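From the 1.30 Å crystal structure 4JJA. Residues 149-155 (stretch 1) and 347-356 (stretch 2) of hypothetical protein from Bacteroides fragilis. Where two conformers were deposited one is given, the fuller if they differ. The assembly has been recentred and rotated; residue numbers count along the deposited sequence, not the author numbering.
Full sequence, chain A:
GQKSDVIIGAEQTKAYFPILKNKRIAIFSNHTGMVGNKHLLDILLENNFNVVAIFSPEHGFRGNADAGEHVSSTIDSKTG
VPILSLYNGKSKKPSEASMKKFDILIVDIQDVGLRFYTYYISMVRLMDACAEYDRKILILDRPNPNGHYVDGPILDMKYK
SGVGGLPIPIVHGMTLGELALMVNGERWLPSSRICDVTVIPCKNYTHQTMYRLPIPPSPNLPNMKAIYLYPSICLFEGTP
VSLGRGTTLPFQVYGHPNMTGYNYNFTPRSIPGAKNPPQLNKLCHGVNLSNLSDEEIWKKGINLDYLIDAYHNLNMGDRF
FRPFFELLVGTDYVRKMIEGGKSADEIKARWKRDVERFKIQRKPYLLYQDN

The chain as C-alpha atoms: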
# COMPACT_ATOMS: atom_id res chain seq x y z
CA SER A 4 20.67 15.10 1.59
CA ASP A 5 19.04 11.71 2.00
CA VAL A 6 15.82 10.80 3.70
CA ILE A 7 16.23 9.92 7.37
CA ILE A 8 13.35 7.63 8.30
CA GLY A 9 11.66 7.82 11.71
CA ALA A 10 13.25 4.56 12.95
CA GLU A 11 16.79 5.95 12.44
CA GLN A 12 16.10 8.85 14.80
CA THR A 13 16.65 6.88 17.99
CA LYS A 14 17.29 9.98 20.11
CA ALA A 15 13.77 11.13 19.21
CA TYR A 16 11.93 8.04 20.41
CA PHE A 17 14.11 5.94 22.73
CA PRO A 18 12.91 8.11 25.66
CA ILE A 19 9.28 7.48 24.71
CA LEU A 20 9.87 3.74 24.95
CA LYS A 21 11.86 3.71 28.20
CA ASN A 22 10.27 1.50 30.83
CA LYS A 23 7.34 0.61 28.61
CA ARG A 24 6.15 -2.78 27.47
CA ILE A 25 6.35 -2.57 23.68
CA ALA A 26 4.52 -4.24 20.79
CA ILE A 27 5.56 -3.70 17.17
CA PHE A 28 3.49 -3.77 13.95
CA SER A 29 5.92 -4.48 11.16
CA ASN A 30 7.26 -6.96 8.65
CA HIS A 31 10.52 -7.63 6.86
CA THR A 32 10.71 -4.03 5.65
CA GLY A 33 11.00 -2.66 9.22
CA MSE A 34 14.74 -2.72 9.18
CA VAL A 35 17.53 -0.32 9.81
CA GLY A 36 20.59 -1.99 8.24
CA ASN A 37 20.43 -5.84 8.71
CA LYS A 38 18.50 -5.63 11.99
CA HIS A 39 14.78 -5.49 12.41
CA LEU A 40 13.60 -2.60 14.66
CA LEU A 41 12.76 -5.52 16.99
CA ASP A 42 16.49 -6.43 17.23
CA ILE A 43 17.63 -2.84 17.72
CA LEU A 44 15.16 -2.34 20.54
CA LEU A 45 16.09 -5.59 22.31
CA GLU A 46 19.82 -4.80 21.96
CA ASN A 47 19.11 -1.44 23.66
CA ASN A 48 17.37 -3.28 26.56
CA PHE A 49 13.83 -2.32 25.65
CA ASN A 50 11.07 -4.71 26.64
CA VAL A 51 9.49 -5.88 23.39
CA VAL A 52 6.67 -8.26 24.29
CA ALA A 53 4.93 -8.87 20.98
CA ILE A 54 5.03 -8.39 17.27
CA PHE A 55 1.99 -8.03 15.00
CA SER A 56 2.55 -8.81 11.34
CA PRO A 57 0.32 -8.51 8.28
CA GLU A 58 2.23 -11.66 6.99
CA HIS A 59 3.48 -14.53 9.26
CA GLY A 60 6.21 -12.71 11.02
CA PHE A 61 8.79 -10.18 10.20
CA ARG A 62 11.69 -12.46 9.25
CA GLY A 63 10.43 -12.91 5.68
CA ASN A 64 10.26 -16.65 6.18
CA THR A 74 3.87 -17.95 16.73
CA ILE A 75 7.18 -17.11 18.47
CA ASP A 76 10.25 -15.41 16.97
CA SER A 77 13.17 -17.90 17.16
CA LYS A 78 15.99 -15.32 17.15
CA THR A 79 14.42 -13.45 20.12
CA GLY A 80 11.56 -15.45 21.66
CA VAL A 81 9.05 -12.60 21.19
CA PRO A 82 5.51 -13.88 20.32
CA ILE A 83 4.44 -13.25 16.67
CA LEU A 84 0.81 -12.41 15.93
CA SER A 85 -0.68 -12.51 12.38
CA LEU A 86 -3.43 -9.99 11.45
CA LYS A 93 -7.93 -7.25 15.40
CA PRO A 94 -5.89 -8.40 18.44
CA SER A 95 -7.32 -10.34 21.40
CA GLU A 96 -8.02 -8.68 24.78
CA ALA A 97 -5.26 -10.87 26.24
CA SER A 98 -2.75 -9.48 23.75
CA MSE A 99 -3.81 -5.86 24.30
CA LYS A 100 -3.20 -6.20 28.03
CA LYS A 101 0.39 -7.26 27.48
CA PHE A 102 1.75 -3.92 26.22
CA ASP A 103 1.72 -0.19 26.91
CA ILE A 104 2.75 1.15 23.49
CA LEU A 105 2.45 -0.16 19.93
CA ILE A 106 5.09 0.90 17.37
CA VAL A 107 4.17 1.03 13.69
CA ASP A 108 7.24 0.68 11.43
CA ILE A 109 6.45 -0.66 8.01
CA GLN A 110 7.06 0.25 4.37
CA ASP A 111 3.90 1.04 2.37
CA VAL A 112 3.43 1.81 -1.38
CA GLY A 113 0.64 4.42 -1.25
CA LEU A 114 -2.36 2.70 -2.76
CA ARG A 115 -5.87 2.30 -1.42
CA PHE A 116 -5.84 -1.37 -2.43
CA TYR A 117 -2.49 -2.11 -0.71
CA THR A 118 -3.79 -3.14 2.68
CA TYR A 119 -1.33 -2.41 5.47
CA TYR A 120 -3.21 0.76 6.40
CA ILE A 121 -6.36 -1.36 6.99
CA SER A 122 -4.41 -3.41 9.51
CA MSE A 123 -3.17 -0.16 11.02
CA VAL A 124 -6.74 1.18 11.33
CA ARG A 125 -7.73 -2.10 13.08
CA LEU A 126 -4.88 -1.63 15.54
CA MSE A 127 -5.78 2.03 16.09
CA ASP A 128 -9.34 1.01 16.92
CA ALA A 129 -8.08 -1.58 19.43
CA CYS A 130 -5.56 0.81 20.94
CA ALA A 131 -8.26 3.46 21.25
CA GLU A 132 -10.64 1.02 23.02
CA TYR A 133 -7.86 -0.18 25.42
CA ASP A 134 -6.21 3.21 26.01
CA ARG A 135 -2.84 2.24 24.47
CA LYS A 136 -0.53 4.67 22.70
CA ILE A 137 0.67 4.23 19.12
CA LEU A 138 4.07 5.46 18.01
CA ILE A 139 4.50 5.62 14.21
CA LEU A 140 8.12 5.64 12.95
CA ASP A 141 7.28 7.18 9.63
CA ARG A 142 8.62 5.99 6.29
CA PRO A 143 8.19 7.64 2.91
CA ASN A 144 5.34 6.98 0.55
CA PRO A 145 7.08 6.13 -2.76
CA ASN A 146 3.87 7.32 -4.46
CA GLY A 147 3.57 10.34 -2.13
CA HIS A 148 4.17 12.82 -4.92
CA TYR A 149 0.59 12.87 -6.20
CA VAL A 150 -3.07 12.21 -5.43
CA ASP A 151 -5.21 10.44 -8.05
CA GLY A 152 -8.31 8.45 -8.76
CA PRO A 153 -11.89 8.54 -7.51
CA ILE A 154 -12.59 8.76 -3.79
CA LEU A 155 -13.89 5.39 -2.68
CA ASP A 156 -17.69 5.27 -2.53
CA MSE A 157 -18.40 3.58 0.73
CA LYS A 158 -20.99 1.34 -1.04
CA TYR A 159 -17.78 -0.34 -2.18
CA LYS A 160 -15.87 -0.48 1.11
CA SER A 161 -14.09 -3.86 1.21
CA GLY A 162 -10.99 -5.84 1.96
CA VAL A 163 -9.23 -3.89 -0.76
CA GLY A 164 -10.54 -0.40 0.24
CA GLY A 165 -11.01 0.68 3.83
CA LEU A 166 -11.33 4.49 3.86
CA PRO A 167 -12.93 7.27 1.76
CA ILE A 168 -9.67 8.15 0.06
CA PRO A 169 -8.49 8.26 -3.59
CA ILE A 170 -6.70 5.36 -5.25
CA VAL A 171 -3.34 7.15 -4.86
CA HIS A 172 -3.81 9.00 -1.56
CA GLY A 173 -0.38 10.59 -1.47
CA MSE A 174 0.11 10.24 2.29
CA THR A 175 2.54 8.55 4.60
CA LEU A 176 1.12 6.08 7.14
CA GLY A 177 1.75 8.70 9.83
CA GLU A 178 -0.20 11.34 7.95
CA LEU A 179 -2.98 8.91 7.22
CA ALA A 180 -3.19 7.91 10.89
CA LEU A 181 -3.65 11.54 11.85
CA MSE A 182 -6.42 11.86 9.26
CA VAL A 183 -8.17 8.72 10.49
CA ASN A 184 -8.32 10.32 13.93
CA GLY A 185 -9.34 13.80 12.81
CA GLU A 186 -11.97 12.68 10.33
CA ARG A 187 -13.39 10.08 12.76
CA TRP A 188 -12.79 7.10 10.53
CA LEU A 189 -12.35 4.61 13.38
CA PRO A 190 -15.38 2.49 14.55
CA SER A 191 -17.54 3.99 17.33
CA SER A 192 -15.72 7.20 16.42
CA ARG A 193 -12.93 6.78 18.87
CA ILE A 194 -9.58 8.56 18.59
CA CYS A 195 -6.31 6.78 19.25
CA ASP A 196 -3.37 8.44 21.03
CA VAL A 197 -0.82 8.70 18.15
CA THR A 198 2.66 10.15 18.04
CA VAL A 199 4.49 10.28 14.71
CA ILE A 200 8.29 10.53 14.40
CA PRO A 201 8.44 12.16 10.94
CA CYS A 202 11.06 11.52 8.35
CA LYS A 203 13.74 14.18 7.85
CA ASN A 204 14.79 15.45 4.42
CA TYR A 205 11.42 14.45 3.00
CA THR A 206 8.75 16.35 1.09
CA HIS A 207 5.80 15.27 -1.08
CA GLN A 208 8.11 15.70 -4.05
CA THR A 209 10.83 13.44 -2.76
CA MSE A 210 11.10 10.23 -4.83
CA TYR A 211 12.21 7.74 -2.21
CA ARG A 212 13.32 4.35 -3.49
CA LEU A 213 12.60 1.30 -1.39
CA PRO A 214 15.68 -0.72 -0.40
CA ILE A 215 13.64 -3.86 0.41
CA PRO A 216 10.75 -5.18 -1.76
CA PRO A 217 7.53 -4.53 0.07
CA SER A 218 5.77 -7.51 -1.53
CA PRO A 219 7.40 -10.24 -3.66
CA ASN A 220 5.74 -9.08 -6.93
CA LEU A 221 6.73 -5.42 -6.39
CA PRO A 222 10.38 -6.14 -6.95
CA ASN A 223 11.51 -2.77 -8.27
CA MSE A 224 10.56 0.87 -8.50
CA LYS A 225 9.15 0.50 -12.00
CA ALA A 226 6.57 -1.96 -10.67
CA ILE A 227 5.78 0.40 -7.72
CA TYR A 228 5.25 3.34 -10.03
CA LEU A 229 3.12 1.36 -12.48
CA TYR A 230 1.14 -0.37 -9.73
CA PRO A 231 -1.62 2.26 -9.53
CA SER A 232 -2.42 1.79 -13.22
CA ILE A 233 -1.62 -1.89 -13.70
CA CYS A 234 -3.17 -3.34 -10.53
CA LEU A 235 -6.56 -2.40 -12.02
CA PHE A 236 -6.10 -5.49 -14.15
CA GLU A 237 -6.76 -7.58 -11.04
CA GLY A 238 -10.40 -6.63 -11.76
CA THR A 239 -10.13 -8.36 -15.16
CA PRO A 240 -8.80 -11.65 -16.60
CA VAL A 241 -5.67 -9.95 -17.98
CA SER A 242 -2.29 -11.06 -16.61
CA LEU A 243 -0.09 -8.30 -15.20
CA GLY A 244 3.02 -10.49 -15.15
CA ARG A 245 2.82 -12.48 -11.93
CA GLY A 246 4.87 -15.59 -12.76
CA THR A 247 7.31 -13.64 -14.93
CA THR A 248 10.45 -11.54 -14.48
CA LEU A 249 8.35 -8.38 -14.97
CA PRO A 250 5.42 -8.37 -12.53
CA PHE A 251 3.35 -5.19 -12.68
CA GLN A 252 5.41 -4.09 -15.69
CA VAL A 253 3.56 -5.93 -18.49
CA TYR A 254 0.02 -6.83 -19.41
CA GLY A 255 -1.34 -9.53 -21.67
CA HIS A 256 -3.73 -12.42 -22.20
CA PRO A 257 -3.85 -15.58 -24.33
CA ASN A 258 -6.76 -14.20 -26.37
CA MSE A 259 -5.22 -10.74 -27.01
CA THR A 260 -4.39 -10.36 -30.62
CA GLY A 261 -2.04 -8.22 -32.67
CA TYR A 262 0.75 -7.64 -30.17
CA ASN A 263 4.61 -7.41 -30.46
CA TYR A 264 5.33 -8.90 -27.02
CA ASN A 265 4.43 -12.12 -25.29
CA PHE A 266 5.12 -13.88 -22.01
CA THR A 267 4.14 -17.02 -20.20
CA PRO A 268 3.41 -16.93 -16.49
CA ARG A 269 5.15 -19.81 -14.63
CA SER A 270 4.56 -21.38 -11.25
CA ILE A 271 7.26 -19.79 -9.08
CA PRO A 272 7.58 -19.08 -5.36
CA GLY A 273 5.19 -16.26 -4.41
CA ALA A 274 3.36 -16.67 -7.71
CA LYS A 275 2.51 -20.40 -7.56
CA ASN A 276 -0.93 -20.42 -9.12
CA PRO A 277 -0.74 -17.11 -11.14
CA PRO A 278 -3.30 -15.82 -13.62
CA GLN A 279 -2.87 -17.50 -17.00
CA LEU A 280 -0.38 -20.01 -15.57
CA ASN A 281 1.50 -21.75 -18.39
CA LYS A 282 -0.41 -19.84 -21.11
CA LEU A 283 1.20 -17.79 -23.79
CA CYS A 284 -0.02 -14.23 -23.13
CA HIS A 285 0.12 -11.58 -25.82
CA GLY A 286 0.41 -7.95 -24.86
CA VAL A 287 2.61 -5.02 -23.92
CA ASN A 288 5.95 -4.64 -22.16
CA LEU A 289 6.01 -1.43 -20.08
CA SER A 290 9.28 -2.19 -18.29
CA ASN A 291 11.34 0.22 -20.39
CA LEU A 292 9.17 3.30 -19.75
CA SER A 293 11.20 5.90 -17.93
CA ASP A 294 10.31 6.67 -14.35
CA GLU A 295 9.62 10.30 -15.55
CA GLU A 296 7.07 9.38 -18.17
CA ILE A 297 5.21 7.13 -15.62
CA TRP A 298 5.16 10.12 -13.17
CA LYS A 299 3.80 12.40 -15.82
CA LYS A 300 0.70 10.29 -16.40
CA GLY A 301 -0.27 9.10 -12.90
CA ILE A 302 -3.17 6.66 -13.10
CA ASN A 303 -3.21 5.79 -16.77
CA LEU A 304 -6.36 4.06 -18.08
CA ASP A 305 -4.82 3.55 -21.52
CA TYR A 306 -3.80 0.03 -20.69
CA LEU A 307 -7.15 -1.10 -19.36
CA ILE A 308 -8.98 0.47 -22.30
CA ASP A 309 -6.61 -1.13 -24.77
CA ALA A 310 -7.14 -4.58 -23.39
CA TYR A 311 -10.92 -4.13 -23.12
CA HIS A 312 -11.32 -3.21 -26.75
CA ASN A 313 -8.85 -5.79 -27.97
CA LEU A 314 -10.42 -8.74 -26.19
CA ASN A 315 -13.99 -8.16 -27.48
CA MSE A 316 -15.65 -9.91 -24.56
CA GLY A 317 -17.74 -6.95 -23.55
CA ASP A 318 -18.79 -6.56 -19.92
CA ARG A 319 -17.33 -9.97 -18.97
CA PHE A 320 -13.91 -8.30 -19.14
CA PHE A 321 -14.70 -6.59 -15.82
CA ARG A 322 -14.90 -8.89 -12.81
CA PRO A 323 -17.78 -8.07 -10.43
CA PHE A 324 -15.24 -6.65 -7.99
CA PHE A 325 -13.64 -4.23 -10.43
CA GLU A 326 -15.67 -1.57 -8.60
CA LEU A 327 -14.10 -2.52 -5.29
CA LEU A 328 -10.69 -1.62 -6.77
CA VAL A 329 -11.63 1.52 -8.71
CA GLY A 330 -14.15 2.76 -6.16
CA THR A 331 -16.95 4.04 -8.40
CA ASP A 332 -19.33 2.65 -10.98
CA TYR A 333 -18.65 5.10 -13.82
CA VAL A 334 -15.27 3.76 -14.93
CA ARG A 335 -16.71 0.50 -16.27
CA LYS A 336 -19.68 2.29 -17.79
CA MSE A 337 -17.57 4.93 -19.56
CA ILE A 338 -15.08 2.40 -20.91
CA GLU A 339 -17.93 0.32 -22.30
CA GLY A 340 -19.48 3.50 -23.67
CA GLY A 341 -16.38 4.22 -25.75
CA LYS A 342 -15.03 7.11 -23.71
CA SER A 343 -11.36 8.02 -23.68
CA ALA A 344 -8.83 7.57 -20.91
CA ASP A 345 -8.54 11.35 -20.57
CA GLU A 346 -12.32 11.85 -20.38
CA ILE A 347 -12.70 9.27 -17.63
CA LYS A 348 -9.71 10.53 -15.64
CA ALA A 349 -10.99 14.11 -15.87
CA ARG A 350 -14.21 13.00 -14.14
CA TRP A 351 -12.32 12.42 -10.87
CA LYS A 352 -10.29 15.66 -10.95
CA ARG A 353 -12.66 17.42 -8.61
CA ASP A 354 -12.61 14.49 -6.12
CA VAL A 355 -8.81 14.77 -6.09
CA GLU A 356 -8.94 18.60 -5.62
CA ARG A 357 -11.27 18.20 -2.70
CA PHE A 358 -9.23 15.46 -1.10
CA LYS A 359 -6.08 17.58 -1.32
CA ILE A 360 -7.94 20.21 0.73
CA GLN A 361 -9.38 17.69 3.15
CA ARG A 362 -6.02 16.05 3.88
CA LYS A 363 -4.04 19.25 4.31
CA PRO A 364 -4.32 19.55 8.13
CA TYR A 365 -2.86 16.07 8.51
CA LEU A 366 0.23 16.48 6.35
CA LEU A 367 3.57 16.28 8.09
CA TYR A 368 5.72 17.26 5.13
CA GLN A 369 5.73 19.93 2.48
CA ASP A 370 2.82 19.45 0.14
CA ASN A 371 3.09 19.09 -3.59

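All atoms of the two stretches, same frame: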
# COMPACT_ATOMS: atom_id res chain seq x y z
N TYR A 149 1.83 12.50 -5.56
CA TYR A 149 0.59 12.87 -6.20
C TYR A 149 -0.57 12.26 -5.49
O TYR A 149 -0.42 11.40 -4.64
CB TYR A 149 0.57 12.54 -7.69
CG TYR A 149 0.52 11.09 -8.10
CD1 TYR A 149 1.50 10.18 -7.77
CD2 TYR A 149 -0.56 10.64 -8.90
CE1 TYR A 149 1.42 8.84 -8.25
CE2 TYR A 149 -0.62 9.36 -9.36
CZ TYR A 149 0.38 8.46 -9.06
OH TYR A 149 0.31 7.20 -9.59
N VAL A 150 -1.77 12.71 -5.88
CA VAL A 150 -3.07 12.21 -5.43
C VAL A 150 -3.85 11.92 -6.72
O VAL A 150 -3.84 12.75 -7.65
CB VAL A 150 -3.79 13.23 -4.55
CG1 VAL A 150 -5.17 12.71 -4.10
CG2 VAL A 150 -2.90 13.61 -3.35
N ASP A 151 -4.51 10.76 -6.80
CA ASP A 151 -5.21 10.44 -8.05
C ASP A 151 -6.28 9.39 -7.81
O ASP A 151 -6.21 8.56 -6.91
CB ASP A 151 -4.19 9.94 -9.10
CG ASP A 151 -4.53 10.30 -10.52
OD1 ASP A 151 -5.55 10.94 -10.76
OD2 ASP A 151 -3.70 9.90 -11.39
N GLY A 152 -7.24 9.42 -8.72
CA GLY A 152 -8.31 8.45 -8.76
C GLY A 152 -9.55 8.90 -7.98
O GLY A 152 -9.50 9.84 -7.20
N PRO A 153 -10.69 8.24 -8.24
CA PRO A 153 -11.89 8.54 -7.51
C PRO A 153 -11.74 8.31 -6.01
O PRO A 153 -11.05 7.36 -5.61
CB PRO A 153 -12.92 7.55 -8.08
CG PRO A 153 -12.34 6.92 -9.20
CD PRO A 153 -10.85 7.08 -9.12
N ILE A 154 -12.42 9.10 -5.20
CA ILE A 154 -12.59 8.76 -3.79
C ILE A 154 -13.48 7.53 -3.71
O ILE A 154 -14.49 7.44 -4.40
CB ILE A 154 -13.17 9.96 -3.00
CG1 ILE A 154 -12.16 11.17 -2.97
CG2 ILE A 154 -13.55 9.56 -1.58
CD1 ILE A 154 -12.72 12.50 -2.46
N LEU A 155 -13.13 6.61 -2.83
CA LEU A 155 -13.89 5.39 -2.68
C LEU A 155 -15.30 5.69 -2.18
O LEU A 155 -15.46 6.29 -1.13
CB LEU A 155 -13.20 4.47 -1.69
CG LEU A 155 -13.85 3.14 -1.40
CD1 LEU A 155 -14.07 2.29 -2.63
CD2 LEU A 155 -13.02 2.40 -0.38
N ILE A 347 -12.37 9.97 -18.86
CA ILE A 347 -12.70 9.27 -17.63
C ILE A 347 -11.88 9.85 -16.47
O ILE A 347 -12.43 10.16 -15.40
CB ILE A 347 -12.48 7.73 -17.78
CG1 ILE A 347 -13.38 7.20 -18.89
CG2 ILE A 347 -12.78 7.03 -16.45
CD1 ILE A 347 -13.08 5.76 -19.28
N LYS A 348 -10.58 10.01 -16.69
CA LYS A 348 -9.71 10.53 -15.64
C LYS A 348 -10.14 11.95 -15.22
O LYS A 348 -10.16 12.29 -14.06
CB LYS A 348 -8.27 10.46 -16.08
CG LYS A 348 -7.34 11.17 -15.13
CD LYS A 348 -5.92 10.69 -15.31
CE LYS A 348 -5.01 11.34 -14.29
NZ LYS A 348 -3.72 10.67 -14.20
N ALA A 349 -10.55 12.79 -16.18
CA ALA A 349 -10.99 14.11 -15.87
C ALA A 349 -12.19 14.11 -14.92
O ALA A 349 -12.38 15.05 -14.18
CB ALA A 349 -11.32 14.90 -17.19
N ARG A 350 -13.02 13.06 -14.96
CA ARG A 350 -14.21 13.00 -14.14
C ARG A 350 -13.89 12.99 -12.63
O ARG A 350 -14.70 13.43 -11.84
CB ARG A 350 -15.10 11.83 -14.56
CG ARG A 350 -16.46 11.91 -13.91
CD ARG A 350 -17.43 10.96 -14.51
NE ARG A 350 -18.69 10.91 -13.77
CZ ARG A 350 -19.72 10.16 -14.17
NH1 ARG A 350 -19.67 9.51 -15.32
NH2 ARG A 350 -20.81 10.06 -13.41
N TRP A 351 -12.72 12.47 -12.26
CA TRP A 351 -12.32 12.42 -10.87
C TRP A 351 -11.46 13.59 -10.43
O TRP A 351 -11.01 13.63 -9.29
CB TRP A 351 -11.74 11.08 -10.47
CG TRP A 351 -10.43 10.69 -11.07
CD1 TRP A 351 -9.20 11.29 -10.90
CD2 TRP A 351 -10.19 9.53 -11.89
NE1 TRP A 351 -8.23 10.57 -11.55
CE2 TRP A 351 -8.80 9.47 -12.13
CE3 TRP A 351 -11.01 8.52 -12.39
CZ2 TRP A 351 -8.22 8.44 -12.87
CZ3 TRP A 351 -10.41 7.48 -13.12
CH2 TRP A 351 -9.05 7.46 -13.35
N LYS A 352 -11.17 14.55 -11.32
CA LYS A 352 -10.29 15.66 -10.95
C LYS A 352 -10.77 16.42 -9.75
O LYS A 352 -10.00 16.74 -8.85
CB LYS A 352 -10.12 16.59 -12.16
CG LYS A 352 -9.24 17.80 -11.92
CD LYS A 352 -7.87 17.43 -11.55
CE LYS A 352 -6.89 18.62 -11.79
NZ LYS A 352 -5.58 18.14 -12.33
N ARG A 353 -12.07 16.70 -9.72
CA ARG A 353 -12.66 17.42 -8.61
C ARG A 353 -12.51 16.66 -7.30
O ARG A 353 -12.16 17.27 -6.28
CB ARG A 353 -14.13 17.71 -8.87
CG ARG A 353 -14.28 18.76 -9.98
CD ARG A 353 -14.01 20.14 -9.49
NE ARG A 353 -15.04 20.50 -8.56
CZ ARG A 353 -15.78 21.58 -8.62
NH1 ARG A 353 -15.52 22.51 -9.52
NH2 ARG A 353 -16.71 21.73 -7.70
N ASP A 354 -12.77 15.36 -7.33
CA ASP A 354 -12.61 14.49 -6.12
C ASP A 354 -11.16 14.70 -5.59
O ASP A 354 -10.93 14.82 -4.39
CB ASP A 354 -12.76 12.97 -6.41
CG ASP A 354 -14.16 12.39 -6.24
OD1 ASP A 354 -15.12 13.14 -5.87
OD2 ASP A 354 -14.26 11.10 -6.49
N VAL A 355 -10.20 14.64 -6.50
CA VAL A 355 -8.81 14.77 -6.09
C VAL A 355 -8.55 16.17 -5.49
O VAL A 355 -7.88 16.27 -4.45
CB VAL A 355 -7.87 14.52 -7.29
CG1 VAL A 355 -6.44 14.98 -7.02
CG2 VAL A 355 -7.87 13.02 -7.68
N GLU A 356 -9.07 17.22 -6.14
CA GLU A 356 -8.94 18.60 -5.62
C GLU A 356 -9.44 18.67 -4.20
O GLU A 356 -8.75 19.14 -3.30
CB GLU A 356 -9.76 19.58 -6.49
CG GLU A 356 -9.09 19.79 -7.85
CD GLU A 356 -9.88 20.66 -8.84
OE1 GLU A 356 -11.00 21.13 -8.57
OE2 GLU A 356 -9.35 20.81 -9.95
O HOH W 1 -16.24 9.27 -5.58

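An irregular, extended segment, residues 149-155, lies against a mostly helical one, residues 347-356, and the two are joined by a few directional polar bonds from two aspartates, with a tryptophan face and a valine packed between the stretches, burying 451 Å² in all. The partners are distant in sequence: touching residues are at least 197 positions apart. Stretch 1 has no regular secondary structure. Stretch 2 is mostly helical, continuing a helix that begins earlier in the chain, and its last residues, from Lys352, belong to a helix that runs on later. The closest backbone approaches pair Pro153 with Trp351, whose CA atoms are 5.2 Å apart, and Asp151 with Val355, at 6.0 Å between CA atoms.

Asp151 provides the charged anchor. Its CA-to-CB bond points sideways, but the carboxylate at the end of the side chain comes nearer to the helical stretch and uses both oxygens there. Asp151 OD1 accepts a hydrogen bond from the indole NE1 of Trp351 at 2.8 Å, lying at the ring edge near its plane, where the N-H is directed. Asp151 OD2 forms a salt bridge with Lys348 NZ, 2.9 Å away; the lysine reaches it through a side chain with all four chi angles in the t well. Asp151 OD1 also receives a weak hydrogen bond from the backbone N of Gly152, 3.1 Å away. The N of Gly152 and NE1 of Trp351 are only 3.2 Å apart, yet both are donors and do not bond to each other; instead they converge on that shared oxygen.

The backbone then passes over one face of the indole. Gly152 CA sits 3.5 Å from the centroid of the five-membered ring of Trp351 and 10° off its normal, a CH-pi contact made almost directly above the ring. Pro153 continues the cover: its CD is 4.0 Å from the centroid of the six-membered ring, and 3.6 Å from Trp351 CE3. The phi/psi of 93/164 at Gly152 would jam a CB against the preceding carbonyl oxygen, so this turn of the chain calls for glycine.

Val355, one helical turn after Trp351, supplies an apolar surface beside the ring. Val355 CG1 packs against Val150 CG1 at 3.9 Å, while Val355 CG2 lies 3.7 Å from Asp151 CA and 3.6 Å from Gly152 O. That carbonyl oxygen is buried by the contact and has no hydrogen-bonding partner in the model.

Asp354 fastens the other end of the contact. The CA-to-CB bond of Asp354 points toward stretch 1, and Asp354 OD2 accepts a hydrogen bond from Ile154 N at 3.0 Å. A water molecule reinforces this link, donating to Ile154 O and to Asp354 OD2, with its oxygen 2.8 Å from each. The carboxylate therefore holds the loop through main-chain atoms.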